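Local coordinates for regulatory protein SdiA (Escherichia coli, PDB 4LFU) that activates transcription of the ftsQAZ cell-division genes and, as a LuxR-type quorum-sensing receptor, binds AI-1 autoinducers made by other bacteria, at residues Y39-L44 against S134-S139; D80-P85 against D97-E102; R117-Y122 against L152-L157; L123-R128 against E171-P176; P176-S181 against K220-P225. All blocks are in the same frame, centred on the assembly; numbering follows the deposited sequence.

How the interactions relate
Interactions 1 and 3 work on the same antiparallel sheet of the autoinducer-binding domain: 1 joins two of its strands by backbone hydrogen bonds, whereas 3, a buried contact, packs a helix on it through Val119, Gln121 and Met154. Interaction 2 lies on the other side of that sheet, where two loops meet mainly through apolar side chains; Val82 there touches Ser134 of interaction 1 and Thr120 of interaction 3. Interaction 4, also buried, ties the end of strand 117-124 to the linker by an asparagine amide. Interaction 5 takes up the chain at Pro176 and is more exposed, a lysine and an isoleucine holding the DNA-binding domain's leading segment.

Interaction 1: Y39-L44 against S134-S139; sequences YDYYSL and SFSRCS
Ser136 O accepts two backbone hydrogen bonds, from Asp40 N (2.8 Å) and Tyr41 N (3.0 Å), and this doubling makes a classic beta bulge at the start of strand 41-47. Ser136 N returns a bond to Tyr41 O, and Ser43 and Ser134 exchange a further pair of bonds. Beside the bulge, Asp40 OD2 takes the N-H of Cys138 at 2.8 Å, an almost straight bond (172°) that ties down the chain just beyond strand 130-137. A water joins Ser43 OG to Ser134 OG, which also bonds Thr120.

The Tyr39 ring is sandwiched. Phe135 CB sits over one face, 3.6 Å from the ring centroid, while the Arg137 guanidinium lies flat on the other, its plane only 8° from that of the ring. This cation-pi stack is off-centre, with Arg137 NH2 3.7 Å from Tyr39 CE1; the same nitrogen bonds Glu38 O, which helps to hold the group in place. Cys138 SG approaches the edge of the Tyr41 ring at CE2 (3.8 Å), and Tyr42 CB meets the edge of the Phe135 ring. Such pairing is that of neighbouring antiparallel strands, here inside the central sheet of the GAF-like autoinducer-binding domain.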
# COMPACT_ATOMS: atom_id res chain seq x y z
N TYR A 39 11.04 17.28 -19.79
CA TYR A 39 9.77 17.80 -19.30
C TYR A 39 10.00 19.17 -18.73
O TYR A 39 11.10 19.46 -18.28
CB TYR A 39 9.14 16.86 -18.27
CG TYR A 39 8.53 15.64 -18.91
CD1 TYR A 39 7.31 15.73 -19.61
CD2 TYR A 39 9.16 14.40 -18.85
CE1 TYR A 39 6.76 14.61 -20.21
CE2 TYR A 39 8.61 13.29 -19.47
CZ TYR A 39 7.41 13.39 -20.13
OH TYR A 39 6.89 12.25 -20.71
N ASP A 40 8.97 20.00 -18.76
CA ASP A 40 9.05 21.38 -18.29
C ASP A 40 8.68 21.46 -16.83
O ASP A 40 9.30 22.20 -16.05
CB ASP A 40 8.11 22.27 -19.11
CG ASP A 40 8.53 22.37 -20.55
OD1 ASP A 40 9.74 22.49 -20.82
OD2 ASP A 40 7.66 22.32 -21.43
N TYR A 41 7.67 20.70 -16.44
CA TYR A 41 7.15 20.80 -15.10
C TYR A 41 6.99 19.45 -14.42
O TYR A 41 6.87 18.44 -15.07
CB TYR A 41 5.81 21.53 -15.11
CG TYR A 41 5.82 22.92 -15.73
CD1 TYR A 41 6.33 24.01 -15.04
CD2 TYR A 41 5.29 23.14 -17.00
CE1 TYR A 41 6.32 25.30 -15.59
CE2 TYR A 41 5.29 24.42 -17.57
CZ TYR A 41 5.79 25.49 -16.86
OH TYR A 41 5.77 26.73 -17.40
N TYR A 42 6.98 19.47 -13.09
CA TYR A 42 6.59 18.33 -12.28
C TYR A 42 5.62 18.84 -11.22
O TYR A 42 5.57 20.04 -10.94
CB TYR A 42 7.82 17.71 -11.60
CG TYR A 42 8.33 18.54 -10.42
CD1 TYR A 42 9.21 19.59 -10.64
CD2 TYR A 42 7.91 18.27 -9.10
CE1 TYR A 42 9.65 20.37 -9.61
CE2 TYR A 42 8.37 19.05 -8.04
CZ TYR A 42 9.25 20.10 -8.31
OH TYR A 42 9.74 20.91 -7.31
N SER A 43 4.84 17.92 -10.67
CA SER A 43 4.09 18.17 -9.47
C SER A 43 4.10 16.88 -8.63
O SER A 43 3.97 15.79 -9.15
CB SER A 43 2.66 18.64 -9.78
OG SER A 43 1.89 17.62 -10.38
N LEU A 44 4.26 17.03 -7.32
CA LEU A 44 4.21 15.88 -6.43
C LEU A 44 3.01 16.14 -5.51
O LEU A 44 3.04 17.11 -4.76
CB LEU A 44 5.53 15.78 -5.65
CG LEU A 44 6.23 14.44 -5.39
CD1 LEU A 44 6.84 14.42 -3.93
CD2 LEU A 44 5.37 13.18 -5.63
N SER A 134 3.78 13.74 -11.40
CA SER A 134 3.44 14.12 -12.77
C SER A 134 4.57 14.89 -13.39
O SER A 134 5.17 15.71 -12.73
CB SER A 134 2.23 15.02 -12.78
OG SER A 134 1.06 14.27 -12.58
N PHE A 135 4.87 14.60 -14.65
CA PHE A 135 5.72 15.46 -15.48
C PHE A 135 4.88 16.03 -16.62
O PHE A 135 4.02 15.34 -17.15
CB PHE A 135 6.89 14.68 -16.10
CG PHE A 135 7.92 14.19 -15.11
CD1 PHE A 135 8.16 14.87 -13.91
CD2 PHE A 135 8.68 13.06 -15.39
CE1 PHE A 135 9.11 14.41 -13.01
CE2 PHE A 135 9.65 12.61 -14.50
CZ PHE A 135 9.86 13.30 -13.31
N SER A 136 5.12 17.28 -16.99
CA SER A 136 4.38 17.86 -18.11
C SER A 136 5.26 18.73 -18.99
O SER A 136 6.30 19.17 -18.59
CB SER A 136 3.14 18.63 -17.64
OG SER A 136 3.50 19.74 -16.86
N ARG A 137 4.79 18.97 -20.20
CA ARG A 137 5.56 19.61 -21.23
C ARG A 137 4.64 20.49 -22.07
O ARG A 137 3.47 20.13 -22.36
CB ARG A 137 6.18 18.51 -22.10
CG ARG A 137 7.27 18.98 -23.00
CD ARG A 137 8.15 17.83 -23.42
NE ARG A 137 7.40 16.72 -24.00
CZ ARG A 137 7.76 15.45 -23.89
NH1 ARG A 137 7.02 14.50 -24.46
NH2 ARG A 137 8.86 15.11 -23.21
N CYS A 138 5.18 21.64 -22.47
CA CYS A 138 4.47 22.59 -23.33
C CYS A 138 4.61 22.27 -24.81
O CYS A 138 3.97 22.93 -25.63
CB CYS A 138 4.95 24.02 -23.05
SG CYS A 138 4.63 24.56 -21.35
N SER A 139 5.42 21.28 -25.14
CA SER A 139 5.72 20.94 -26.53
C SER A 139 5.04 19.65 -26.97
O SER A 139 5.12 18.62 -26.31
CB SER A 139 7.24 20.85 -26.77
OG SER A 139 7.53 20.08 -27.93
O HOH W 1 0.96 14.86 -9.44

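Interaction 2: D80-P85 against D97-E102; sequences DPVLNP and DDLFSE
The Phe100 ring meets the pyrrolidine of Pro81 obliquely, the two side chains crossing at about a right angle. Pro81 CG lies 3.5 Å from Phe100 CD1 and nearly as close to CE1, so the CD1-CE1 bond of the ring takes the proline. Val82 CG2 also approaches obliquely, 3.8 Å from Phe100 CZ. This methyl stands anti to the carbonyl carbon of Val82, and it also faces Leu99 CD1.

Leu99 adds a second contact to Pro81: Leu99 CD2 presses on Pro81 CB at 3.5 Å, a tight carbon pair, and Leu99 O lies 3.4 Å from the same proline carbon. Both segments carry a short 3-10 turn, in the loops before and after strand 92-94 of the autoinducer-binding domain, and the contact joins these loops on the face of the sheet that carries Ser134 and Thr120. Phe100 and Asp80 border a bound tetraethylene glycol, probably from the crystallisation liquor, to which Asp80 OD1 is hydrogen-bonded.

An Asx turn shapes the proline side. Asp80 OD2 accepts from Val82 N at 3.1 Å, with the donor 47° out of the carboxylate plane. Leu106 of helix 104-112 packs against both Pro81 and Phe100, while Val82 rests on Ser134 and Thr120.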
# COMPACT_ATOMS: atom_id res chain seq x y z
N ASP A 80 -10.05 16.22 -11.56
CA ASP A 80 -8.72 15.91 -12.09
C ASP A 80 -8.46 14.40 -12.20
O ASP A 80 -8.25 13.73 -11.19
CB ASP A 80 -7.63 16.60 -11.29
CG ASP A 80 -6.27 16.50 -11.94
OD1 ASP A 80 -5.30 17.10 -11.42
OD2 ASP A 80 -6.13 15.82 -12.97
N PRO A 81 -8.43 13.88 -13.45
CA PRO A 81 -8.39 12.43 -13.68
C PRO A 81 -7.00 11.83 -13.44
O PRO A 81 -6.85 10.62 -13.30
CB PRO A 81 -8.78 12.31 -15.16
CG PRO A 81 -8.40 13.64 -15.77
CD PRO A 81 -8.40 14.66 -14.71
N VAL A 82 -6.01 12.71 -13.39
CA VAL A 82 -4.61 12.34 -13.23
C VAL A 82 -4.32 11.89 -11.77
O VAL A 82 -3.27 11.30 -11.48
CB VAL A 82 -3.75 13.55 -13.74
CG1 VAL A 82 -2.45 13.72 -13.03
CG2 VAL A 82 -3.60 13.47 -15.28
N LEU A 83 -5.29 12.14 -10.88
CA LEU A 83 -5.18 11.87 -9.44
C LEU A 83 -6.16 10.77 -9.00
O LEU A 83 -6.52 10.65 -7.83
CB LEU A 83 -5.44 13.16 -8.65
CG LEU A 83 -4.30 14.09 -8.22
CD1 LEU A 83 -2.93 13.90 -8.92
CD2 LEU A 83 -4.73 15.54 -8.28
N ASN A 84 -6.61 10.00 -9.99
CA ASN A 84 -7.52 8.92 -9.78
C ASN A 84 -6.80 7.63 -10.15
O ASN A 84 -6.54 7.38 -11.32
CB ASN A 84 -8.79 9.14 -10.62
CG ASN A 84 -9.79 8.00 -10.49
OD1 ASN A 84 -9.65 7.09 -9.65
ND2 ASN A 84 -10.82 8.02 -11.34
N PRO A 85 -6.45 6.82 -9.13
CA PRO A 85 -5.74 5.54 -9.30
C PRO A 85 -6.45 4.50 -10.21
O PRO A 85 -5.78 3.69 -10.83
CB PRO A 85 -5.60 5.03 -7.86
CG PRO A 85 -6.63 5.74 -7.09
CD PRO A 85 -6.73 7.10 -7.71
N ASP A 97 -6.13 12.45 -24.61
CA ASP A 97 -7.34 13.27 -24.64
C ASP A 97 -8.54 12.62 -23.99
O ASP A 97 -9.28 13.29 -23.27
CB ASP A 97 -7.67 13.74 -26.05
CG ASP A 97 -6.70 14.79 -26.54
OD1 ASP A 97 -6.12 15.49 -25.69
OD2 ASP A 97 -6.50 14.91 -27.77
N ASP A 98 -8.70 11.31 -24.19
CA ASP A 98 -9.85 10.56 -23.62
C ASP A 98 -9.93 10.66 -22.11
O ASP A 98 -11.01 10.63 -21.55
CB ASP A 98 -9.85 9.08 -24.04
CG ASP A 98 -9.66 8.91 -25.54
OD1 ASP A 98 -8.52 9.18 -26.03
OD2 ASP A 98 -10.64 8.53 -26.22
N LEU A 99 -8.75 10.76 -21.47
CA LEU A 99 -8.58 10.90 -20.02
C LEU A 99 -9.39 12.08 -19.45
O LEU A 99 -9.91 12.01 -18.32
CB LEU A 99 -7.10 11.11 -19.71
CG LEU A 99 -6.35 10.34 -18.62
CD1 LEU A 99 -5.04 11.04 -18.28
CD2 LEU A 99 -7.17 10.17 -17.38
N PHE A 100 -9.52 13.13 -20.26
CA PHE A 100 -10.09 14.40 -19.81
C PHE A 100 -11.51 14.69 -20.27
O PHE A 100 -11.98 15.81 -20.11
CB PHE A 100 -9.15 15.55 -20.18
CG PHE A 100 -7.80 15.46 -19.50
CD1 PHE A 100 -7.60 16.04 -18.25
CD2 PHE A 100 -6.75 14.78 -20.09
CE1 PHE A 100 -6.36 15.95 -17.61
CE2 PHE A 100 -5.51 14.67 -19.47
CZ PHE A 100 -5.31 15.27 -18.22
N SER A 101 -12.22 13.68 -20.79
CA SER A 101 -13.55 13.90 -21.36
C SER A 101 -14.60 14.30 -20.32
O SER A 101 -15.62 14.92 -20.66
CB SER A 101 -14.02 12.68 -22.14
OG SER A 101 -14.32 11.59 -21.27
N GLU A 102 -14.34 13.93 -19.07
CA GLU A 102 -15.17 14.35 -17.93
C GLU A 102 -14.50 15.48 -17.13
O GLU A 102 -14.98 15.87 -16.06
CB GLU A 102 -15.49 13.15 -17.00
CG GLU A 102 -16.72 12.30 -17.43
CD GLU A 102 -16.36 11.09 -18.29
OE1 GLU A 102 -17.29 10.53 -18.96
OE2 GLU A 102 -15.16 10.68 -18.32

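Interaction 3: R117-Y122 against L152-L157; sequences RGVTQY and LKMQLL
Met154 reaches from helix 147-167 across to strand 117-124, where its thioether packs against Val119 and Gln121. Its CG stands anti to the carbonyl carbon, and the chain runs on extended to SD before bending at chi3 (81°). The sulfur meets both methyls of Val119, nearest CG1 at 3.6 Å, while the bend lays the terminal CE of Met154 against the strand, 3.8 Å from Gln121 CB.

Gln121 uses its aliphatic part and its amide differently. Gln121 CB packs on Met154 CB; Gln121 CG, anti to its backbone N (chi1 -174°), comes to 3.5 Å from Met154 O. The chain bends at chi2, which turns CD toward the helix, and Gln121 NE2 lies 3.2 Å from Gln155 CG. The two glutamine amide planes are inclined to each other rather than stacked flat. A water bridges their nitrogens: it accepts from Gln155 NE2 at 3.1 Å and, weakly, from Gln121 NE2. The other end of the Gln121 amide, OE1, is hydrogen-bonded to His92, a firmer hold than the weak water bond of NE2.

The helix segment crosses the strand segment at 51°, their axes 7.9 Å apart. Met154 also touches Phe135 on the adjoining strand 130-137, next to strand 117-124 in the sheet. Leu156 turns from the sheet to helix 6-19, and Gln155 and Leu152 pack against Arg10 and Phe7 of the second subunit.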
# COMPACT_ATOMS: atom_id res chain seq x y z
N ARG A 117 1.44 17.92 -23.24
CA ARG A 117 1.80 16.52 -23.00
C ARG A 117 2.24 16.33 -21.54
O ARG A 117 2.75 17.26 -20.91
CB ARG A 117 2.94 16.07 -23.95
CG ARG A 117 2.67 16.14 -25.48
CD ARG A 117 1.73 15.04 -26.00
NE ARG A 117 1.56 15.09 -27.45
CZ ARG A 117 0.60 15.77 -28.11
NH1 ARG A 117 -0.31 16.50 -27.47
NH2 ARG A 117 0.56 15.74 -29.44
N GLY A 118 2.04 15.12 -21.03
CA GLY A 118 2.54 14.76 -19.70
C GLY A 118 2.33 13.31 -19.36
O GLY A 118 1.81 12.54 -20.14
N VAL A 119 2.73 12.94 -18.15
CA VAL A 119 2.71 11.57 -17.71
C VAL A 119 2.58 11.56 -16.17
O VAL A 119 3.08 12.45 -15.50
CB VAL A 119 3.99 10.85 -18.20
CG1 VAL A 119 5.24 11.52 -17.63
CG2 VAL A 119 3.96 9.35 -17.88
N THR A 120 1.89 10.58 -15.61
CA THR A 120 1.84 10.48 -14.14
C THR A 120 2.23 9.08 -13.67
O THR A 120 1.88 8.07 -14.28
CB THR A 120 0.45 10.90 -13.59
OG1 THR A 120 0.10 12.16 -14.16
CG2 THR A 120 0.45 11.04 -12.06
N GLN A 121 3.01 9.02 -12.60
CA GLN A 121 3.29 7.77 -11.92
C GLN A 121 2.74 7.84 -10.50
O GLN A 121 2.86 8.86 -9.86
CB GLN A 121 4.79 7.48 -11.89
CG GLN A 121 5.11 6.11 -11.33
CD GLN A 121 5.06 5.02 -12.37
OE1 GLN A 121 5.17 5.27 -13.57
NE2 GLN A 121 4.91 3.78 -11.91
N TYR A 122 2.15 6.76 -10.01
CA TYR A 122 1.69 6.75 -8.63
C TYR A 122 2.10 5.54 -7.77
O TYR A 122 2.43 4.46 -8.30
CB TYR A 122 0.18 7.02 -8.53
CG TYR A 122 -0.68 5.82 -8.30
CD1 TYR A 122 -1.22 5.54 -7.03
CD2 TYR A 122 -0.99 4.98 -9.34
CE1 TYR A 122 -2.01 4.40 -6.82
CE2 TYR A 122 -1.76 3.87 -9.15
CZ TYR A 122 -2.28 3.58 -7.91
OH TYR A 122 -3.07 2.46 -7.80
N LEU A 152 9.85 2.62 -15.72
CA LEU A 152 10.72 2.11 -14.67
C LEU A 152 11.45 3.24 -13.93
O LEU A 152 11.65 3.16 -12.70
CB LEU A 152 11.72 1.10 -15.24
CG LEU A 152 11.20 -0.32 -15.55
CD1 LEU A 152 12.22 -1.05 -16.42
CD2 LEU A 152 10.94 -1.11 -14.29
N LYS A 153 11.80 4.30 -14.67
CA LYS A 153 12.46 5.47 -14.10
C LYS A 153 11.54 6.24 -13.19
O LYS A 153 11.93 6.65 -12.11
CB LYS A 153 13.04 6.37 -15.18
CG LYS A 153 14.33 5.83 -15.75
CD LYS A 153 14.96 6.80 -16.71
CE LYS A 153 16.27 6.24 -17.26
NZ LYS A 153 17.01 7.31 -17.99
N MET A 154 10.30 6.43 -13.61
CA MET A 154 9.34 7.15 -12.79
C MET A 154 8.86 6.29 -11.62
O MET A 154 8.42 6.82 -10.60
CB MET A 154 8.17 7.64 -13.63
CG MET A 154 8.50 8.82 -14.58
SD MET A 154 6.94 9.31 -15.34
CE MET A 154 6.29 10.32 -13.99
N GLN A 155 8.94 4.97 -11.78
CA GLN A 155 8.63 4.06 -10.69
C GLN A 155 9.52 4.33 -9.51
O GLN A 155 9.03 4.46 -8.40
CB GLN A 155 8.77 2.60 -11.09
CG GLN A 155 7.50 1.93 -11.45
CD GLN A 155 7.72 0.48 -11.83
OE1 GLN A 155 8.26 -0.30 -11.04
NE2 GLN A 155 7.33 0.11 -13.05
N LEU A 156 10.83 4.44 -9.78
CA LEU A 156 11.85 4.74 -8.76
C LEU A 156 11.74 6.16 -8.19
O LEU A 156 11.81 6.34 -6.97
CB LEU A 156 13.27 4.47 -9.30
CG LEU A 156 14.53 4.61 -8.42
CD1 LEU A 156 15.72 3.92 -9.10
CD2 LEU A 156 14.90 6.10 -8.10
N LEU A 157 11.55 7.14 -9.08
CA LEU A 157 11.47 8.57 -8.69
C LEU A 157 10.34 8.88 -7.75
O LEU A 157 10.52 9.62 -6.81
CB LEU A 157 11.34 9.48 -9.92
CG LEU A 157 12.60 9.55 -10.79
CD1 LEU A 157 12.30 10.28 -12.11
CD2 LEU A 157 13.72 10.22 -10.05
O HOH W 2 4.80 1.39 -14.27

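Interaction 4: L123-R128 against E171-P176; sequences LMLPNR and EIVMTP
The amide nitrogen of Asn127 is held by two acceptors. Asn127 ND2 gives one hydrogen bond to Val173 O at 2.8 Å, meeting the oxygen nearly along the C=O axis and with that oxygen only 6° out of the amide plane, although the angle at the hydrogen is a moderate 140°. It gives a second to a water at 3.0 Å, which is in turn hydrogen-bonded to Thr175 OG1 at 2.7 Å. The threonine hydroxyl is thus linked to the asparagine through the water; directly, Asn127 ND2 and Thr175 OG1 are 3.8 Å apart.

At its other end the amide is held within its own loop: Asn127 OD1 accepts from Ala129 N, a bond that helps to fix the rotation of the amide. Next to these polar groups Leu125 CD1 touches Val173 CG1 at 3.9 Å, the two side chains crossing at about a right angle.

Asn127 occupies the third position of a type I beta turn closed by Arg128 N to Leu125 O. Arg128 NH1 adds a bond to Pro126 O at 2.8 Å, across the same turn. The turn joins strands 117-124 and 130-137, and the contact fastens it to the linker that leads to the DNA-binding helices. Leu162 of helix 147-167 packs on both Leu125 and Val173, Val46 of strand 41-47 also touches Val173, and Met124 meets Leu125 of the second subunit.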
# COMPACT_ATOMS: atom_id res chain seq x y z
N LEU A 123 2.09 5.77 -6.45
CA LEU A 123 2.39 4.77 -5.45
C LEU A 123 1.57 4.99 -4.17
O LEU A 123 1.45 6.13 -3.68
CB LEU A 123 3.88 4.82 -5.07
CG LEU A 123 4.32 3.70 -4.12
CD1 LEU A 123 4.21 2.36 -4.83
CD2 LEU A 123 5.73 3.91 -3.58
N MET A 124 1.07 3.89 -3.62
CA MET A 124 0.53 3.93 -2.28
C MET A 124 1.65 3.75 -1.28
O MET A 124 2.39 2.79 -1.36
CB MET A 124 -0.50 2.83 -2.04
CG MET A 124 -0.92 2.80 -0.57
SD MET A 124 -2.43 1.89 -0.33
CE MET A 124 -1.90 0.20 -0.61
N LEU A 125 1.74 4.67 -0.32
CA LEU A 125 2.78 4.62 0.72
C LEU A 125 2.45 3.69 1.91
O LEU A 125 1.28 3.31 2.10
CB LEU A 125 3.12 6.04 1.17
CG LEU A 125 3.53 6.95 -0.00
CD1 LEU A 125 3.40 8.41 0.38
CD2 LEU A 125 4.93 6.62 -0.50
N PRO A 126 3.47 3.35 2.74
CA PRO A 126 3.20 2.46 3.91
C PRO A 126 2.12 3.01 4.85
O PRO A 126 1.46 2.24 5.55
CB PRO A 126 4.56 2.38 4.64
CG PRO A 126 5.60 2.77 3.55
CD PRO A 126 4.89 3.77 2.67
N ASN A 127 1.91 4.33 4.84
CA ASN A 127 0.89 4.97 5.67
C ASN A 127 -0.47 5.11 4.97
O ASN A 127 -1.43 5.68 5.53
CB ASN A 127 1.39 6.32 6.20
CG ASN A 127 1.63 7.36 5.09
OD1 ASN A 127 1.43 7.09 3.90
ND2 ASN A 127 2.07 8.55 5.49
N ARG A 128 -0.54 4.55 3.75
CA ARG A 128 -1.76 4.52 2.91
C ARG A 128 -2.05 5.87 2.22
O ARG A 128 -3.11 6.06 1.62
CB ARG A 128 -2.97 4.04 3.69
CG ARG A 128 -3.00 2.57 3.97
CD ARG A 128 -2.05 2.18 5.09
NE ARG A 128 -2.47 0.93 5.71
CZ ARG A 128 -1.64 -0.05 6.04
NH1 ARG A 128 -0.34 0.11 5.87
NH2 ARG A 128 -2.12 -1.16 6.58
N GLU A 171 5.72 17.29 5.90
CA GLU A 171 4.29 17.55 6.05
C GLU A 171 3.48 17.07 4.83
O GLU A 171 2.29 16.76 4.94
CB GLU A 171 4.07 19.07 6.24
CG GLU A 171 4.78 19.87 5.12
CD GLU A 171 4.55 21.38 5.14
OE1 GLU A 171 5.22 22.06 4.34
OE2 GLU A 171 3.71 21.89 5.93
N ILE A 172 4.16 17.02 3.68
CA ILE A 172 3.54 16.60 2.44
C ILE A 172 3.06 15.14 2.54
O ILE A 172 2.00 14.81 2.01
CB ILE A 172 4.47 16.84 1.20
CG1 ILE A 172 3.62 16.94 -0.08
CG2 ILE A 172 5.63 15.81 1.12
CD1 ILE A 172 4.39 16.92 -1.40
N VAL A 173 3.82 14.30 3.24
CA VAL A 173 3.55 12.87 3.32
C VAL A 173 3.10 12.30 4.68
O VAL A 173 2.58 11.19 4.73
CB VAL A 173 4.76 12.01 2.84
CG1 VAL A 173 4.79 11.92 1.37
CG2 VAL A 173 6.08 12.57 3.38
N MET A 174 3.31 13.04 5.77
CA MET A 174 3.01 12.51 7.12
C MET A 174 1.54 12.61 7.55
O MET A 174 0.89 13.65 7.39
CB MET A 174 3.91 13.14 8.21
CG MET A 174 5.42 12.94 8.07
SD MET A 174 6.06 11.33 7.58
CE MET A 174 5.78 10.32 9.05
N THR A 175 1.05 11.50 8.12
CA THR A 175 -0.31 11.39 8.65
C THR A 175 -0.26 11.75 10.15
O THR A 175 0.84 11.84 10.70
CB THR A 175 -0.90 9.97 8.39
OG1 THR A 175 0.07 8.96 8.72
CG2 THR A 175 -1.27 9.83 6.93
N PRO A 176 -1.42 12.01 10.80
CA PRO A 176 -1.41 12.37 12.23
C PRO A 176 -0.63 11.36 13.07
O PRO A 176 -0.74 10.14 12.85
CB PRO A 176 -2.89 12.33 12.61
CG PRO A 176 -3.60 12.67 11.36
CD PRO A 176 -2.81 11.99 10.28
O HOH W 3 2.72 8.90 8.41

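Interaction 5: P176-S181 against K220-P225; sequences PEMNFS and KKINAP
A mixed polar and apolar contact joins the segment leading into helix 182-192 to the C-terminal end of helix 208-222, within the LuxR-type DNA-binding domain. Its polar link is the ammonium of Lys221, whose NZ donates to Asn179 O at 2.8 Å, in the carbonyl plane and on a lone pair. Lys221 NZ also forms a salt bridge with Glu184, so the backbone carbonyl and the carboxylate share it.

The lysine chain leaves CB with CG anti to the carbonyl carbon (chi1 -79°) and continues extended. It runs antiparallel to the Phe180 side chain, bringing Lys221 CD to the edge of the ring, 3.6 Å from Phe180 CD1. One face of this ring is covered by Met178 CB, 3.8 Å above its centre.

Ile222 contributes a single methyl: its CG2 lies 3.5 Å from Glu177 O and 4.1 Å from Phe180 CZ, with Met178 CG a little farther away. Val230 and Leu188 also pack on Phe180.

Asn179 centres an inverse gamma turn, Ser181 caps helix 182-192 at its N terminus, and Asn223, with positive phi, forms a Schellman motif ending helix 208-222. The contact thus packs helices 182-192, 208-222 and 227-237 of the four-helix LuxR-type helix-turn-helix domain together.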
# COMPACT_ATOMS: atom_id res chain seq x y z
N PRO A 176 -1.42 12.01 10.80
CA PRO A 176 -1.41 12.37 12.23
C PRO A 176 -0.63 11.36 13.07
O PRO A 176 -0.74 10.14 12.85
CB PRO A 176 -2.89 12.33 12.61
CG PRO A 176 -3.60 12.67 11.36
CD PRO A 176 -2.81 11.99 10.28
N GLU A 177 0.16 11.87 14.01
CA GLU A 177 0.99 11.05 14.87
C GLU A 177 0.12 10.38 15.93
O GLU A 177 -0.75 11.02 16.52
CB GLU A 177 2.04 11.91 15.54
CG GLU A 177 3.29 11.16 15.95
CD GLU A 177 4.15 11.97 16.92
OE1 GLU A 177 3.62 12.94 17.51
OE2 GLU A 177 5.35 11.61 17.09
N MET A 178 0.33 9.08 16.11
CA MET A 178 -0.35 8.31 17.15
C MET A 178 0.70 7.51 17.89
O MET A 178 0.93 6.32 17.58
CB MET A 178 -1.45 7.38 16.58
CG MET A 178 -2.20 7.94 15.37
SD MET A 178 -3.76 7.12 14.95
CE MET A 178 -4.01 8.02 13.43
N ASN A 179 1.36 8.17 18.84
CA ASN A 179 2.36 7.50 19.66
C ASN A 179 1.65 6.75 20.77
O ASN A 179 1.40 7.30 21.83
CB ASN A 179 3.37 8.50 20.24
CG ASN A 179 4.18 9.21 19.16
OD1 ASN A 179 4.74 8.57 18.25
ND2 ASN A 179 4.24 10.54 19.26
N PHE A 180 1.28 5.51 20.50
CA PHE A 180 0.48 4.75 21.44
C PHE A 180 1.34 3.67 22.02
O PHE A 180 2.23 3.14 21.35
CB PHE A 180 -0.78 4.13 20.79
CG PHE A 180 -1.83 5.14 20.34
CD1 PHE A 180 -1.80 6.47 20.77
CD2 PHE A 180 -2.87 4.73 19.52
CE1 PHE A 180 -2.78 7.39 20.35
CE2 PHE A 180 -3.86 5.64 19.10
CZ PHE A 180 -3.81 6.97 19.53
N SER A 181 1.07 3.35 23.29
CA SER A 181 1.77 2.30 24.01
C SER A 181 1.29 0.98 23.46
O SER A 181 0.24 0.91 22.83
CB SER A 181 1.42 2.37 25.50
OG SER A 181 0.08 1.90 25.74
N LYS A 220 -7.35 11.62 24.25
CA LYS A 220 -6.62 12.81 24.63
C LYS A 220 -5.39 13.09 23.75
O LYS A 220 -5.24 14.22 23.28
CB LYS A 220 -6.30 12.79 26.15
CG LYS A 220 -5.17 13.74 26.65
CD LYS A 220 -4.95 13.66 28.20
CE LYS A 220 -4.50 12.25 28.71
NZ LYS A 220 -3.38 11.60 27.92
N LYS A 221 -4.55 12.09 23.50
CA LYS A 221 -3.36 12.26 22.63
C LYS A 221 -3.63 12.88 21.25
O LYS A 221 -2.87 13.75 20.82
CB LYS A 221 -2.64 10.92 22.41
CG LYS A 221 -1.77 10.47 23.53
CD LYS A 221 -1.37 9.01 23.33
CE LYS A 221 -0.38 8.55 24.40
NZ LYS A 221 -0.00 7.10 24.19
N ILE A 222 -4.67 12.40 20.54
CA ILE A 222 -4.98 12.85 19.17
C ILE A 222 -6.20 13.77 19.06
O ILE A 222 -6.65 14.08 17.97
CB ILE A 222 -5.12 11.66 18.15
CG1 ILE A 222 -6.33 10.78 18.45
CG2 ILE A 222 -3.85 10.83 18.11
CD1 ILE A 222 -6.82 9.96 17.24
N ASN A 223 -6.75 14.18 20.20
CA ASN A 223 -7.92 15.06 20.25
C ASN A 223 -9.17 14.47 19.57
O ASN A 223 -9.93 15.18 18.90
CB ASN A 223 -7.53 16.45 19.71
CG ASN A 223 -8.46 17.56 20.17
OD1 ASN A 223 -8.58 18.59 19.49
ND2 ASN A 223 -9.12 17.38 21.33
N ALA A 224 -9.41 13.16 19.77
CA ALA A 224 -10.58 12.48 19.21
C ALA A 224 -11.80 12.59 20.12
O ALA A 224 -11.65 12.63 21.32
CB ALA A 224 -10.25 11.01 18.94
N PRO A 225 -13.03 12.67 19.53
CA PRO A 225 -14.25 12.67 20.37
C PRO A 225 -14.68 11.30 20.97
O PRO A 225 -15.46 11.26 21.93
CB PRO A 225 -15.33 13.19 19.41
CG PRO A 225 -14.87 12.78 18.08
CD PRO A 225 -13.35 12.81 18.10